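Hypothetical protein (Geobacillus stearothermophilus, PDB 1SFS) is of unknown function but, with its glycoside hydrolase-like domain, may act as a bacterial lysozyme. Local coordinates at residues Gly28-Leu42 with Cys224-Leu236. Numbering follows the deposited sequence.
Sequences GIWGVDSAQVVTDQL and CPVDTNLADRRLL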
loop_
_atom_site.group_PDB
_atom_site.type_symbol
_atom_site.label_atom_id
_atom_site.label_comp_id
_atom_site.label_asym_id
_atom_site.label_seq_id
_atom_site.Cartn_x
_atom_site.Cartn_y
_atom_site.Cartn_z
ATOM N N GLY A 28 -0.332 -17.274 1.133
ATOM C CA GLY A 28 -0.757 -15.826 1.094
ATOM C C GLY A 28 -2.113 -15.627 1.742
ATOM O O GLY A 28 -3.039 -16.416 1.613
ATOM N N ILE A 29 -2.307 -14.561 2.473
ATOM C CA ILE A 29 -3.561 -14.029 3.055
ATOM C C ILE A 29 -4.172 -13.180 1.979
ATOM O O ILE A 29 -3.480 -12.411 1.334
ATOM C CB ILE A 29 -3.097 -13.156 4.270
ATOM C CG1 ILE A 29 -2.337 -14.001 5.271
ATOM C CG2 ILE A 29 -4.252 -12.442 4.876
ATOM C CD1 ILE A 29 -3.203 -14.787 6.154
ATOM N N TRP A 30 -5.465 -13.222 1.776
ATOM C CA TRP A 30 -6.130 -12.541 0.661
ATOM C C TRP A 30 -6.802 -11.277 1.115
ATOM O O TRP A 30 -7.394 -11.227 2.210
ATOM C CB TRP A 30 -7.148 -13.512 0.052
ATOM C CG TRP A 30 -7.823 -13.042 -1.215
ATOM C CD1 TRP A 30 -7.370 -13.163 -2.500
ATOM C CD2 TRP A 30 -9.090 -12.409 -1.291
ATOM N NE1 TRP A 30 -8.265 -12.632 -3.368
ATOM C CE2 TRP A 30 -9.336 -12.164 -2.671
ATOM C CE3 TRP A 30 -10.042 -12.030 -0.327
ATOM C CZ2 TRP A 30 -10.500 -11.557 -3.074
ATOM C CZ3 TRP A 30 -11.203 -11.420 -0.752
ATOM C CH2 TRP A 30 -11.416 -11.202 -2.102
ATOM N N GLY A 31 -6.751 -10.270 0.262
ATOM C CA GLY A 31 -7.429 -9.011 0.525
ATOM C C GLY A 31 -7.661 -8.234 -0.738
ATOM O O GLY A 31 -7.466 -8.743 -1.832
ATOM N N VAL A 32 -8.148 -7.000 -0.548
ATOM C CA VAL A 32 -8.546 -6.183 -1.677
ATOM C C VAL A 32 -8.083 -4.746 -1.452
ATOM O O VAL A 32 -7.523 -4.431 -0.401
ATOM C CB VAL A 32 -10.098 -6.216 -1.900
ATOM C CG1 VAL A 32 -10.535 -7.642 -2.216
ATOM C CG2 VAL A 32 -10.847 -5.629 -0.727
ATOM N N ASP A 33 -8.294 -3.881 -2.418
ATOM C CA ASP A 33 -8.122 -2.451 -2.228
ATOM C C ASP A 33 -9.158 -1.747 -3.129
ATOM O O ASP A 33 -9.620 -2.320 -4.122
ATOM C CB ASP A 33 -6.683 -1.985 -2.510
ATOM C CG ASP A 33 -6.245 -2.187 -3.916
ATOM O OD1 ASP A 33 -6.655 -1.330 -4.769
ATOM O OD2 ASP A 33 -5.527 -3.165 -4.206
ATOM N N SER A 34 -9.483 -0.510 -2.777
ATOM C CA SER A 34 -10.413 0.256 -3.584
ATOM C C SER A 34 -10.171 1.746 -3.449
ATOM O O SER A 34 -9.859 2.267 -2.386
ATOM C CB SER A 34 -11.853 -0.066 -3.199
ATOM O OG SER A 34 -12.170 0.263 -1.865
ATOM N N ALA A 35 -10.424 2.442 -4.561
ATOM C CA ALA A 35 -10.434 3.885 -4.577
ATOM C C ALA A 35 -11.570 4.471 -3.741
ATOM O O ALA A 35 -11.435 5.503 -3.125
ATOM C CB ALA A 35 -10.550 4.370 -5.998
ATOM N N GLN A 36 -12.712 3.782 -3.739
ATOM C CA GLN A 36 -13.900 4.297 -3.051
ATOM C C GLN A 36 -13.988 3.741 -1.629
ATOM O O GLN A 36 -13.397 2.741 -1.240
ATOM C CB GLN A 36 -15.142 4.100 -3.927
ATOM C CG GLN A 36 -15.575 2.690 -3.884
ATOM C CD GLN A 36 -16.652 2.455 -4.961
ATOM O OE1 GLN A 36 -16.412 2.344 -6.142
ATOM N NE2 GLN A 36 -17.907 2.298 -4.536
ATOM N N VAL A 37 -14.790 4.459 -0.830
ATOM C CA VAL A 37 -15.108 4.114 0.544
ATOM C C VAL A 37 -15.701 2.710 0.664
ATOM O O VAL A 37 -16.579 2.317 -0.147
ATOM C CB VAL A 37 -16.101 5.144 1.116
ATOM C CG1 VAL A 37 -16.743 4.748 2.442
ATOM C CG2 VAL A 37 -15.417 6.488 1.191
ATOM N N VAL A 38 -15.290 2.032 1.719
ATOM C CA VAL A 38 -15.893 0.745 2.052
ATOM C C VAL A 38 -17.196 1.016 2.777
ATOM O O VAL A 38 -17.203 1.192 3.983
ATOM C CB VAL A 38 -14.972 -0.101 2.905
ATOM C CG1 VAL A 38 -15.560 -1.504 3.054
ATOM C CG2 VAL A 38 -13.586 -0.214 2.305
ATOM N N THR A 39 -18.285 1.003 2.088
ATOM C CA THR A 39 -19.617 0.964 2.671
ATOM C C THR A 39 -19.956 -0.468 2.974
ATOM O O THR A 39 -19.322 -1.419 2.498
ATOM C CB THR A 39 -20.617 1.553 1.652
ATOM O OG1 THR A 39 -20.587 0.689 0.524
ATOM C CG2 THR A 39 -20.328 3.015 1.339
ATOM N N ASP A 40 -21.023 -0.671 3.745
ATOM C CA ASP A 40 -21.482 -2.045 3.962
ATOM C C ASP A 40 -21.830 -2.714 2.661
ATOM O O ASP A 40 -21.541 -3.891 2.450
ATOM C CB ASP A 40 -22.677 -2.147 4.899
ATOM C CG ASP A 40 -22.999 -3.631 5.212
ATOM O OD1 ASP A 40 -22.186 -4.349 5.824
ATOM O OD2 ASP A 40 -24.107 -4.124 4.880
ATOM N N GLN A 41 -22.439 -1.936 1.754
ATOM C CA GLN A 41 -22.792 -2.466 0.424
ATOM C C GLN A 41 -21.568 -2.982 -0.325
ATOM O O GLN A 41 -21.642 -4.097 -0.857
ATOM C CB GLN A 41 -23.596 -1.458 -0.378
ATOM C CG GLN A 41 -25.043 -1.422 0.104
ATOM C CD GLN A 41 -26.001 -2.512 -0.299
ATOM O OE1 GLN A 41 -25.622 -3.464 -0.971
ATOM N NE2 GLN A 41 -27.294 -2.469 0.051
ATOM N N LEU A 42 -20.470 -2.242 -0.334
ATOM C CA LEU A 42 -19.277 -2.670 -1.050
ATOM C C LEU A 42 -18.655 -3.856 -0.335
ATOM O O LEU A 42 -18.197 -4.797 -0.982
ATOM C CB LEU A 42 -18.281 -1.520 -1.189
ATOM C CG LEU A 42 -16.996 -1.834 -1.941
ATOM C CD1 LEU A 42 -17.224 -2.386 -3.336
ATOM C CD2 LEU A 42 -16.121 -0.629 -2.018
ATOM N N CYS A 224 -17.129 -6.424 -8.492
ATOM C CA CYS A 224 -17.055 -5.435 -7.460
ATOM C C CYS A 224 -15.880 -4.500 -7.835
ATOM O O CYS A 224 -14.907 -5.022 -8.389
ATOM C CB CYS A 224 -16.804 -5.916 -6.003
ATOM S SG CYS A 224 -17.863 -7.266 -5.445
ATOM N N PRO A 225 -15.983 -3.219 -7.572
ATOM C CA PRO A 225 -14.967 -2.263 -8.021
ATOM C C PRO A 225 -13.773 -2.206 -7.084
ATOM O O PRO A 225 -13.470 -1.245 -6.374
ATOM C CB PRO A 225 -15.730 -0.933 -8.048
ATOM C CG PRO A 225 -16.732 -1.091 -6.938
ATOM C CD PRO A 225 -17.149 -2.543 -7.009
ATOM N N VAL A 226 -13.025 -3.324 -7.080
ATOM C CA VAL A 226 -11.866 -3.507 -6.241
ATOM C C VAL A 226 -10.739 -4.182 -7.015
ATOM O O VAL A 226 -10.955 -4.818 -8.067
ATOM C CB VAL A 226 -12.193 -4.369 -5.005
ATOM C CG1 VAL A 226 -13.357 -3.800 -4.222
ATOM C CG2 VAL A 226 -12.483 -5.843 -5.344
ATOM N N ASP A 227 -9.546 -4.051 -6.497
ATOM C CA ASP A 227 -8.382 -4.832 -6.910
ATOM C C ASP A 227 -8.171 -5.952 -5.911
ATOM O O ASP A 227 -8.607 -5.874 -4.768
ATOM C CB ASP A 227 -7.135 -3.985 -6.947
ATOM C CG ASP A 227 -7.372 -2.723 -7.739
ATOM O OD1 ASP A 227 -7.034 -1.605 -7.227
ATOM O OD2 ASP A 227 -7.863 -2.735 -8.875
ATOM N N THR A 228 -7.451 -7.018 -6.319
ATOM C CA THR A 228 -7.218 -8.164 -5.484
ATOM C C THR A 228 -5.737 -8.338 -5.161
ATOM O O THR A 228 -4.859 -8.174 -5.994
ATOM C CB THR A 228 -7.784 -9.462 -6.095
ATOM O OG1 THR A 228 -7.221 -9.684 -7.394
ATOM C CG2 THR A 228 -9.307 -9.377 -6.243
ATOM N N ASN A 229 -5.504 -8.707 -3.886
ATOM C CA ASN A 229 -4.150 -8.772 -3.323
ATOM C C ASN A 229 -3.965 -10.053 -2.541
ATOM O O ASN A 229 -4.917 -10.644 -2.011
ATOM C CB ASN A 229 -3.918 -7.615 -2.361
ATOM C CG ASN A 229 -4.032 -6.278 -3.032
ATOM O OD1 ASN A 229 -3.139 -5.834 -3.712
ATOM N ND2 ASN A 229 -5.159 -5.601 -2.800
ATOM N N LEU A 230 -2.701 -10.433 -2.393
ATOM C CA LEU A 230 -2.240 -11.434 -1.469
ATOM C C LEU A 230 -1.156 -10.834 -0.581
ATOM O O LEU A 230 -0.442 -9.918 -1.013
ATOM C CB LEU A 230 -1.708 -12.669 -2.162
ATOM C CG LEU A 230 -2.763 -13.521 -2.884
ATOM C CD1 LEU A 230 -2.093 -14.408 -3.916
ATOM C CD2 LEU A 230 -3.533 -14.327 -1.878
ATOM N N ALA A 231 -0.982 -11.361 0.601
ATOM C CA ALA A 231 0.029 -10.849 1.543
ATOM C C ALA A 231 0.732 -11.961 2.262
ATOM O O ALA A 231 0.175 -13.031 2.517
ATOM C CB ALA A 231 -0.589 -9.908 2.555
ATOM N N ASP A 232 1.953 -11.661 2.684
ATOM C CA ASP A 232 2.664 -12.399 3.685
ATOM C C ASP A 232 2.015 -12.095 5.038
ATOM O O ASP A 232 1.701 -10.942 5.338
ATOM C CB ASP A 232 4.117 -11.929 3.663
ATOM C CG ASP A 232 5.091 -12.693 4.560
ATOM O OD1 ASP A 232 4.895 -12.649 5.780
ATOM O OD2 ASP A 232 6.023 -13.293 4.034
ATOM N N ARG A 233 1.778 -13.119 5.872
ATOM C CA ARG A 233 1.045 -12.880 7.141
ATOM C C ARG A 233 1.748 -11.901 8.060
ATOM O O ARG A 233 1.124 -11.274 8.927
ATOM C CB ARG A 233 0.773 -14.228 7.829
ATOM C CG ARG A 233 -0.406 -14.211 8.791
ATOM C CD ARG A 233 -0.777 -15.565 9.394
ATOM N NE ARG A 233 -2.153 -15.973 9.064
ATOM C CZ ARG A 233 -2.549 -17.073 8.428
ATOM N NH1 ARG A 233 -1.734 -18.024 7.973
ATOM N NH2 ARG A 233 -3.837 -17.271 8.204
ATOM N N ARG A 234 3.195 -11.660 7.894
ATOM C CA ARG A 234 3.845 -10.646 8.706
ATOM C C ARG A 234 3.205 -9.283 8.529
ATOM O O ARG A 234 3.261 -8.414 9.414
ATOM C CB ARG A 234 5.375 -10.607 8.412
ATOM C CG ARG A 234 6.101 -11.825 8.989
ATOM C CD ARG A 234 7.542 -11.866 8.501
ATOM N NE ARG A 234 7.592 -12.258 7.103
ATOM C CZ ARG A 234 8.668 -12.578 6.422
ATOM N NH1 ARG A 234 9.866 -12.567 7.013
ATOM N NH2 ARG A 234 8.649 -12.925 5.150
ATOM N N LEU A 235 2.543 -9.065 7.375
ATOM C CA LEU A 235 1.938 -7.758 7.145
ATOM C C LEU A 235 0.960 -7.396 8.226
ATOM O O LEU A 235 0.823 -6.220 8.606
ATOM C CB LEU A 235 1.267 -7.769 5.791
ATOM C CG LEU A 235 0.595 -6.465 5.379
ATOM C CD1 LEU A 235 1.625 -5.407 5.047
ATOM C CD2 LEU A 235 -0.349 -6.708 4.188
ATOM N N LEU A 236 0.181 -8.368 8.695
ATOM C CA LEU A 236 -1.037 -8.016 9.432
ATOM C C LEU A 236 -0.777 -7.320 10.731
ATOM O O LEU A 236 -1.550 -6.452 11.120
ATOM C CB LEU A 236 -1.869 -9.271 9.627
ATOM C CG LEU A 236 -2.460 -9.948 8.395
ATOM C CD1 LEU A 236 -3.226 -11.200 8.798
ATOM C CD2 LEU A 236 -3.268 -8.930 7.593
#
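Asp33 and Asn229 meet on the tightly packed face of an antiparallel strand pair, a worked example of how first and last strands join. Six backbone bonds link Ile29 with Ala231, Gly31 with Asn229 and Asp33 with Asp227. Asn229 ND2 sends an almost straight bond (170°) to the anti side of Asp33 OD2, 2.8 Å away, and Gln216 NE2 donates to the same oxygen. With CG between backbone N and carbonyl carbon (chi1 63°), Asp33 turns its other oxygen, OD1, to 2.5 Å from Asp227 OD1, while Asp227 OD2 accepts from Asp220 N. With an alanine here the carboxylate is gone, which is likely to leave Asn229 and Gln216 without their shared acceptor, the Asn229 amide freer to turn. Toward solvent, Ile29 CD1 rests over one guanidinium face in one of two Arg233 conformers; more loosely, Gln36 OE1 approaches Pro225 CG, 3.5 Å off. On the opposite sheet face, the Trp30 ring edge meets Leu230 CD2, and Trp30 NE1 is hydrogen-bonded to Tyr217 OH. Strand 29-33 also pairs in parallel with strand 55-59, and strand 227-231 neighbours strand 211-218, consistent with a TIM-barrel-like glycoside hydrolase fold, while the Cys45-Cys224 disulfide ties on helix 40-49.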